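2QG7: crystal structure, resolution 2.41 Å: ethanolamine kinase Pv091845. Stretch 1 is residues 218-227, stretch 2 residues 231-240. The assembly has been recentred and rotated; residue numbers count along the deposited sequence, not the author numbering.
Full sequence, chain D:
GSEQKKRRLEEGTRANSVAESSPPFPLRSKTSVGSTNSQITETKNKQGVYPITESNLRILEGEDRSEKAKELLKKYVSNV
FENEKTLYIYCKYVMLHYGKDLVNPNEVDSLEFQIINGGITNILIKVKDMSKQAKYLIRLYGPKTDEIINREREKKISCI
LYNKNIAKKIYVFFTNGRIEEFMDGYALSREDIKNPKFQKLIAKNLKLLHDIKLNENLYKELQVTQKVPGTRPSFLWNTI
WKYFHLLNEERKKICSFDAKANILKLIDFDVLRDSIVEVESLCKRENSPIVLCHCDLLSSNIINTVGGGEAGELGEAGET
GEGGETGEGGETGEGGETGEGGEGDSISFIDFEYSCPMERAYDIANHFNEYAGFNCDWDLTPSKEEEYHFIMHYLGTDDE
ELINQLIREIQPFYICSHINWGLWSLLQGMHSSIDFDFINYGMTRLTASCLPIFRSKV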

ATOM      1  N   LEU D 218       5.668  22.043 -35.627  1.00 89.83           N
ATOM      2  CA  LEU D 218       5.346  20.786 -34.935  1.00 90.31           C
ATOM      3  C   LEU D 218       4.676  21.046 -33.593  1.00 90.18           C
ATOM      4  O   LEU D 218       3.874  20.236 -33.139  1.00 90.17           O
ATOM      5  CB  LEU D 218       6.571  19.865 -34.778  1.00 90.43           C
ATOM      6  CG  LEU D 218       7.864  20.329 -34.103  1.00 90.43           C
ATOM      7  CD1 LEU D 218       7.780  20.246 -32.567  1.00 89.24           C
ATOM      8  CD2 LEU D 218       8.995  19.447 -34.649  1.00 91.14           C
ATOM      9  N   TYR D 219       4.995  22.189 -32.986  1.00 89.97           N
ATOM     10  CA  TYR D 219       4.395  22.580 -31.729  1.00 90.10           C
ATOM     11  C   TYR D 219       2.923  22.881 -31.915  1.00 90.82           C
ATOM     12  O   TYR D 219       2.126  22.594 -31.026  1.00 91.27           O
ATOM     13  CB  TYR D 219       5.090  23.802 -31.147  1.00 89.59           C
ATOM     14  CG  TYR D 219       5.431  23.657 -29.689  1.00 87.97           C
ATOM     15  CD1 TYR D 219       6.747  23.750 -29.264  1.00 87.15           C
ATOM     16  CD2 TYR D 219       4.448  23.405 -28.737  1.00 86.18           C
ATOM     17  CE1 TYR D 219       7.074  23.611 -27.933  1.00 86.60           C
ATOM     18  CE2 TYR D 219       4.769  23.262 -27.404  1.00 84.78           C
ATOM     19  CZ  TYR D 219       6.082  23.366 -27.015  1.00 84.91           C
ATOM     20  OH  TYR D 219       6.432  23.231 -25.706  1.00 86.76           O
ATOM     21  N   LYS D 220       2.573  23.459 -33.064  1.00 91.44           N
ATOM     22  CA  LYS D 220       1.185  23.767 -33.402  1.00 92.37           C
ATOM     23  C   LYS D 220       0.405  22.477 -33.678  1.00 92.75           C
ATOM     24  O   LYS D 220      -0.766  22.351 -33.288  1.00 92.70           O
ATOM     25  CB  LYS D 220       1.127  24.720 -34.614  1.00 92.60           C
ATOM     26  CG  LYS D 220      -0.278  25.262 -34.981  1.00 93.70           C
ATOM     27  CD  LYS D 220      -0.642  26.548 -34.212  1.00 95.52           C
ATOM     28  CE  LYS D 220      -2.176  26.826 -34.238  1.00 96.18           C
ATOM     29  NZ  LYS D 220      -2.972  25.973 -33.261  1.00 95.14           N
ATOM     30  N   GLU D 221       1.068  21.525 -34.342  1.00 93.50           N
ATOM     31  CA  GLU D 221       0.481  20.213 -34.664  1.00 94.20           C
ATOM     32  C   GLU D 221       0.109  19.439 -33.408  1.00 94.61           C
ATOM     33  O   GLU D 221      -0.875  18.706 -33.394  1.00 94.91           O
ATOM     34  CB  GLU D 221       1.451  19.366 -35.486  1.00 93.92           C
ATOM     35  CG  GLU D 221       1.581  19.766 -36.932  1.00 94.07           C
ATOM     36  CD  GLU D 221       2.475  18.814 -37.722  1.00 94.40           C
ATOM     37  OE1 GLU D 221       3.365  18.149 -37.113  1.00 94.09           O
ATOM     38  OE2 GLU D 221       2.283  18.733 -38.958  1.00 93.57           O
ATOM     39  N   LEU D 222       0.918  19.604 -32.365  1.00 95.36           N
ATOM     40  CA  LEU D 222       0.705  18.941 -31.078  1.00 95.82           C
ATOM     41  C   LEU D 222      -0.376  19.640 -30.250  1.00 96.61           C
ATOM     42  O   LEU D 222      -1.160  18.969 -29.556  1.00 96.82           O
ATOM     43  CB  LEU D 222       2.021  18.857 -30.300  1.00 95.23           C
ATOM     44  CG  LEU D 222       3.174  18.126 -30.989  1.00 94.11           C
ATOM     45  CD1 LEU D 222       4.462  18.328 -30.214  1.00 93.62           C
ATOM     46  CD2 LEU D 222       2.863  16.649 -31.182  1.00 92.74           C
ATOM     47  N   GLN D 223      -0.402  20.982 -30.334  1.00 97.67           N
ATOM     48  CA  GLN D 223      -1.439  21.806 -29.693  1.00 98.49           C
ATOM     49  C   GLN D 223      -2.847  21.506 -30.227  1.00 99.06           C
ATOM     50  O   GLN D 223      -3.788  21.412 -29.439  1.00 99.31           O
ATOM     51  CB  GLN D 223      -1.141  23.302 -29.870  1.00 98.53           C
ATOM     52  CG  GLN D 223      -0.044  23.874 -28.975  1.00 98.74           C
ATOM     53  CD  GLN D 223       0.356  25.298 -29.383  1.00100.66           C
ATOM     54  OE1 GLN D 223      -0.276  25.904 -30.318  1.00101.21           O
ATOM     55  NE2 GLN D 223       1.412  25.836 -28.689  1.00 99.99           N
ATOM     56  N   VAL D 224      -2.989  21.362 -31.551  1.00 99.64           N
ATOM     57  CA  VAL D 224      -4.309  21.105 -32.165  1.00100.28           C
ATOM     58  C   VAL D 224      -4.899  19.711 -31.864  1.00100.50           C
ATOM     59  O   VAL D 224      -6.126  19.561 -31.835  1.00100.91           O
ATOM     60  CB  VAL D 224      -4.360  21.416 -33.725  1.00100.41           C
ATOM     61  CG1 VAL D 224      -4.050  22.903 -34.009  1.00100.36           C
ATOM     62  CG2 VAL D 224      -3.438  20.488 -34.527  1.00100.63           C
ATOM     63  N   THR D 225      -4.039  18.699 -31.653  1.00100.85           N
ATOM     64  CA  THR D 225      -4.512  17.324 -31.367  1.00100.77           C
ATOM     65  C   THR D 225      -5.034  17.167 -29.933  1.00101.04           C
ATOM     66  O   THR D 225      -5.974  16.406 -29.691  1.00101.05           O
ATOM     67  CB  THR D 225      -3.438  16.224 -31.652  1.00100.60           C
ATOM     68  OG1 THR D 225      -2.190  16.566 -31.012  1.00100.24           O
ATOM     69  CG2 THR D 225      -3.230  16.035 -33.155  1.00100.35           C
ATOM     70  N   GLN D 226      -4.426  17.903 -28.998  1.00101.34           N
ATOM     71  CA  GLN D 226      -4.733  17.791 -27.566  1.00101.28           C
ATOM     72  C   GLN D 226      -5.563  18.948 -26.994  1.00101.36           C
ATOM     73  O   GLN D 226      -6.154  18.804 -25.915  1.00101.67           O
ATOM     74  CB  GLN D 226      -3.436  17.639 -26.760  1.00101.21           C
ATOM     75  CG  GLN D 226      -2.910  16.202 -26.677  1.00100.91           C
ATOM     76  CD  GLN D 226      -2.134  15.924 -25.390  1.00100.20           C
ATOM     77  OE1 GLN D 226      -1.214  15.031 -25.379  1.00 99.80           O
ATOM     78  NE2 GLN D 226      -2.502  16.693 -24.295  1.00 99.61           N
ATOM     79  N   LYS D 227      -5.597  20.079 -27.708  1.00101.25           N
ATOM     80  CA  LYS D 227      -6.335  21.305 -27.304  1.00100.96           C
ATOM     81  C   LYS D 227      -5.584  22.127 -26.241  1.00100.46           C
ATOM     82  O   LYS D 227      -6.140  22.459 -25.177  1.00100.87           O
ATOM     83  CB  LYS D 227      -7.777  20.996 -26.849  1.00100.96           C
ATOM     84  CG  LYS D 227      -8.654  20.308 -27.903  1.00101.13           C
ATOM     85  CD  LYS D 227      -9.297  19.004 -27.340  1.00101.31           C
ATOM     86  CE  LYS D 227      -9.979  19.186 -25.967  1.00100.39           C
ATOM     87  NZ  LYS D 227     -10.505  17.876 -25.452  1.00100.35           N
ATOM     88  N   THR D 231       1.454  30.087 -26.141  1.00 87.77           N
ATOM     89  CA  THR D 231       2.679  30.028 -26.970  1.00 85.86           C
ATOM     90  C   THR D 231       3.755  29.118 -26.358  1.00 84.09           C
ATOM     91  O   THR D 231       4.163  29.324 -25.211  1.00 84.28           O
ATOM     92  CB  THR D 231       3.279  31.452 -27.277  1.00 86.12           C
ATOM     93  OG1 THR D 231       4.566  31.307 -27.894  1.00 86.67           O
ATOM     94  CG2 THR D 231       3.424  32.323 -26.006  1.00 85.75           C
ATOM     95  N   ARG D 232       4.212  28.125 -27.130  1.00 81.64           N
ATOM     96  CA  ARG D 232       5.196  27.120 -26.665  1.00 79.22           C
ATOM     97  C   ARG D 232       4.941  26.575 -25.227  1.00 77.28           C
ATOM     98  O   ARG D 232       5.839  26.616 -24.367  1.00 77.75           O
ATOM     99  CB  ARG D 232       6.643  27.637 -26.832  1.00 79.08           C
ATOM    100  N   PRO D 233       3.731  26.032 -24.966  1.00 75.08           N
ATOM    101  CA  PRO D 233       3.435  25.700 -23.579  1.00 73.20           C
ATOM    102  C   PRO D 233       3.709  24.220 -23.195  1.00 71.18           C
ATOM    103  O   PRO D 233       3.982  23.370 -24.064  1.00 70.46           O
ATOM    104  CB  PRO D 233       1.939  26.040 -23.475  1.00 73.17           C
ATOM    105  CG  PRO D 233       1.387  25.510 -24.855  1.00 74.03           C
ATOM    106  CD  PRO D 233       2.594  25.676 -25.843  1.00 75.14           C
ATOM    107  N   SER D 234       3.666  23.964 -21.881  1.00 68.73           N
ATOM    108  CA  SER D 234       3.766  22.642 -21.299  1.00 65.75           C
ATOM    109  C   SER D 234       2.427  21.921 -21.463  1.00 64.80           C
ATOM    110  O   SER D 234       1.352  22.556 -21.462  1.00 64.82           O
ATOM    111  CB  SER D 234       4.145  22.757 -19.823  1.00 66.00           C
ATOM    112  OG  SER D 234       4.161  21.486 -19.158  1.00 64.33           O
ATOM    113  N   PHE D 235       2.498  20.594 -21.619  1.00 62.63           N
ATOM    114  CA  PHE D 235       1.313  19.753 -21.769  1.00 59.89           C
ATOM    115  C   PHE D 235       0.903  19.133 -20.418  1.00 58.65           C
ATOM    116  O   PHE D 235      -0.096  18.410 -20.344  1.00 58.53           O
ATOM    117  CB  PHE D 235       1.604  18.647 -22.776  1.00 59.78           C
ATOM    118  CG  PHE D 235       1.323  19.022 -24.204  1.00 59.56           C
ATOM    119  CD1 PHE D 235       0.543  18.205 -25.003  1.00 60.68           C
ATOM    120  CD2 PHE D 235       1.845  20.175 -24.762  1.00 60.18           C
ATOM    121  CE1 PHE D 235       0.296  18.540 -26.341  1.00 60.88           C
ATOM    122  CE2 PHE D 235       1.576  20.514 -26.085  1.00 58.67           C
ATOM    123  CZ  PHE D 235       0.812  19.698 -26.863  1.00 58.54           C
ATOM    124  N   LEU D 236       1.674  19.431 -19.376  1.00 55.83           N
ATOM    125  CA  LEU D 236       1.566  18.795 -18.084  1.00 54.69           C
ATOM    126  C   LEU D 236       0.302  19.165 -17.323  1.00 54.65           C
ATOM    127  O   LEU D 236      -0.418  18.286 -16.829  1.00 53.72           O
ATOM    128  CB  LEU D 236       2.824  19.101 -17.251  1.00 53.68           C
ATOM    129  CG  LEU D 236       3.000  18.706 -15.793  1.00 52.41           C
ATOM    130  CD1 LEU D 236       2.728  17.190 -15.528  1.00 51.58           C
ATOM    131  CD2 LEU D 236       4.407  19.092 -15.379  1.00 50.60           C
ATOM    132  N   TRP D 237       0.041  20.465 -17.234  1.00 54.54           N
ATOM    133  CA  TRP D 237      -1.072  20.980 -16.442  1.00 54.55           C
ATOM    134  C   TRP D 237      -2.401  20.767 -17.128  1.00 55.38           C
ATOM    135  O   TRP D 237      -3.409  20.595 -16.478  1.00 55.94           O
ATOM    136  CB  TRP D 237      -0.848  22.454 -16.120  1.00 53.69           C
ATOM    137  CG  TRP D 237       0.532  22.689 -15.708  1.00 52.48           C
ATOM    138  CD1 TRP D 237       1.504  23.302 -16.436  1.00 53.10           C
ATOM    139  CD2 TRP D 237       1.151  22.264 -14.483  1.00 52.50           C
ATOM    140  NE1 TRP D 237       2.682  23.319 -15.736  1.00 53.25           N
ATOM    141  CE2 TRP D 237       2.500  22.678 -14.538  1.00 50.86           C
ATOM    142  CE3 TRP D 237       0.694  21.572 -13.347  1.00 48.60           C
ATOM    143  CZ2 TRP D 237       3.398  22.439 -13.505  1.00 50.29           C
ATOM    144  CZ3 TRP D 237       1.576  21.348 -12.326  1.00 49.31           C
ATOM    145  CH2 TRP D 237       2.916  21.778 -12.408  1.00 51.77           C
ATOM    146  N   ASN D 238      -2.392  20.795 -18.452  1.00 56.43           N
ATOM    147  CA  ASN D 238      -3.537  20.394 -19.240  1.00 57.44           C
ATOM    148  C   ASN D 238      -3.917  18.941 -18.968  1.00 57.51           C
ATOM    149  O   ASN D 238      -5.093  18.603 -18.988  1.00 58.27           O
ATOM    150  CB  ASN D 238      -3.202  20.553 -20.732  1.00 58.47           C
ATOM    151  CG  ASN D 238      -4.393  20.247 -21.644  1.00 60.63           C
ATOM    152  OD1 ASN D 238      -5.296  21.089 -21.819  1.00 62.52           O
ATOM    153  ND2 ASN D 238      -4.386  19.044 -22.246  1.00 62.31           N
ATOM    154  N   THR D 239      -2.914  18.089 -18.745  1.00 57.20           N
ATOM    155  CA  THR D 239      -3.102  16.650 -18.536  1.00 57.40           C
ATOM    156  C   THR D 239      -3.572  16.380 -17.107  1.00 57.59           C
ATOM    157  O   THR D 239      -4.529  15.630 -16.911  1.00 57.76           O
ATOM    158  CB  THR D 239      -1.818  15.848 -18.831  1.00 56.87           C
ATOM    159  OG1 THR D 239      -1.426  16.089 -20.178  1.00 58.26           O
ATOM    160  CG2 THR D 239      -2.034  14.369 -18.682  1.00 57.10           C
ATOM    161  N   ILE D 240      -2.914  17.011 -16.131  1.00 57.59           N
ATOM    162  CA  ILE D 240      -3.322  16.901 -14.727  1.00 57.69           C
ATOM    163  C   ILE D 240      -4.760  17.375 -14.501  1.00 57.56           C
ATOM    164  O   ILE D 240      -5.534  16.697 -13.841  1.00 57.98           O
ATOM    165  CB  ILE D 240      -2.338  17.625 -13.759  1.00 57.37           C
ATOM    166  CG1 ILE D 240      -0.950  17.018 -13.868  1.00 54.68           C
ATOM    167  CG2 ILE D 240      -2.822  17.513 -12.308  1.00 58.35           C
ATOM    168  CD1 ILE D 240       0.060  17.695 -12.969  1.00 51.77           C
TER

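The contact joins the last turns of a helix, residues 218-226, to a loop that leads into a second helix starting at L236. About 451 Å² of surface is buried between the two stretches, both sides summed. On the first helix the contacts come from Y219, L222, Q223 and Q226. The last three lie three, four and seven residues on from Y219, and so the four share one side of the helix. L218, K220, E221 and V224 are out of reach.

One hydrogen bond crosses the contact. Y219 OH donates to P233 O at 3.0 Å. The acceptor lies at the edge of the tyrosine ring, near its plane, where a phenol hydroxyl can readily point its proton. The bond ties a buried side chain of the helix to the loop backbone.

The same ring makes a CH-pi contact. R232 CA lies 4.0 Å from the centroid of the Y219 ring, 17° off the ring normal, and is therefore over the face. The side chain of R232 is modelled only to CB, so nothing can be said of its guanidinium group. Y219 thus uses its hydroxyl for a polar bond and one ring face for packing against the loop.

The apolar contacts centre on Y219 and F235. Y219 CE2 meets P233 CD at 3.6 Å and F235 CE2 at 4.4 Å, the latter at an oblique approach. F235 is buried and has the largest area covered by the other stretch, 94 Å². Its CA-to-CB bond points toward the first helix, and its chi1 is m. The tip of the ring reaches L222: F235 CZ is 3.7 Å from L222 CB and 3.4 Å from L222 O. That carbonyl and Q223 N both lie at the edge of the ring, near its plane. The phenylalanine therefore presents its edge to the helix backbone at L222 and Q223.

Several polar groups touch without a hydrogen bond across the contact. The CA-to-CB bond of Q223 points sideways, but the end of the side chain comes nearer, and Q223 NE2 is 3.1 Å from P233 CD. Q226 NE2 lies 3.5 Å from F235 CD1 and 3.6 Å from N238 ND2. Q226 OE1 is hydrogen-bonded elsewhere in the structure. K227 O is 3.7 Å from N238 OD1; both are acceptors, so no hydrogen bond forms between them.

Further bonds lie within each stretch. In the first, T225 OG1 donates to L222 O at 3.0 Å. L222 O also receives a weak backbone bond from Q226 N at 3.5 Å, so the carbonyl beside the F235 ring has two donors. K227 N bonds to Q223 O at 2.8 Å, and K227 then leaves helical geometry with positive phi. In the second, S234 OG accepts from L236 N at 3.2 Å, a capping bond at the start of the helix. T239 OG1 donates to F235 O at 2.7 Å, linking the first helical turn to the residue that packs most heavily.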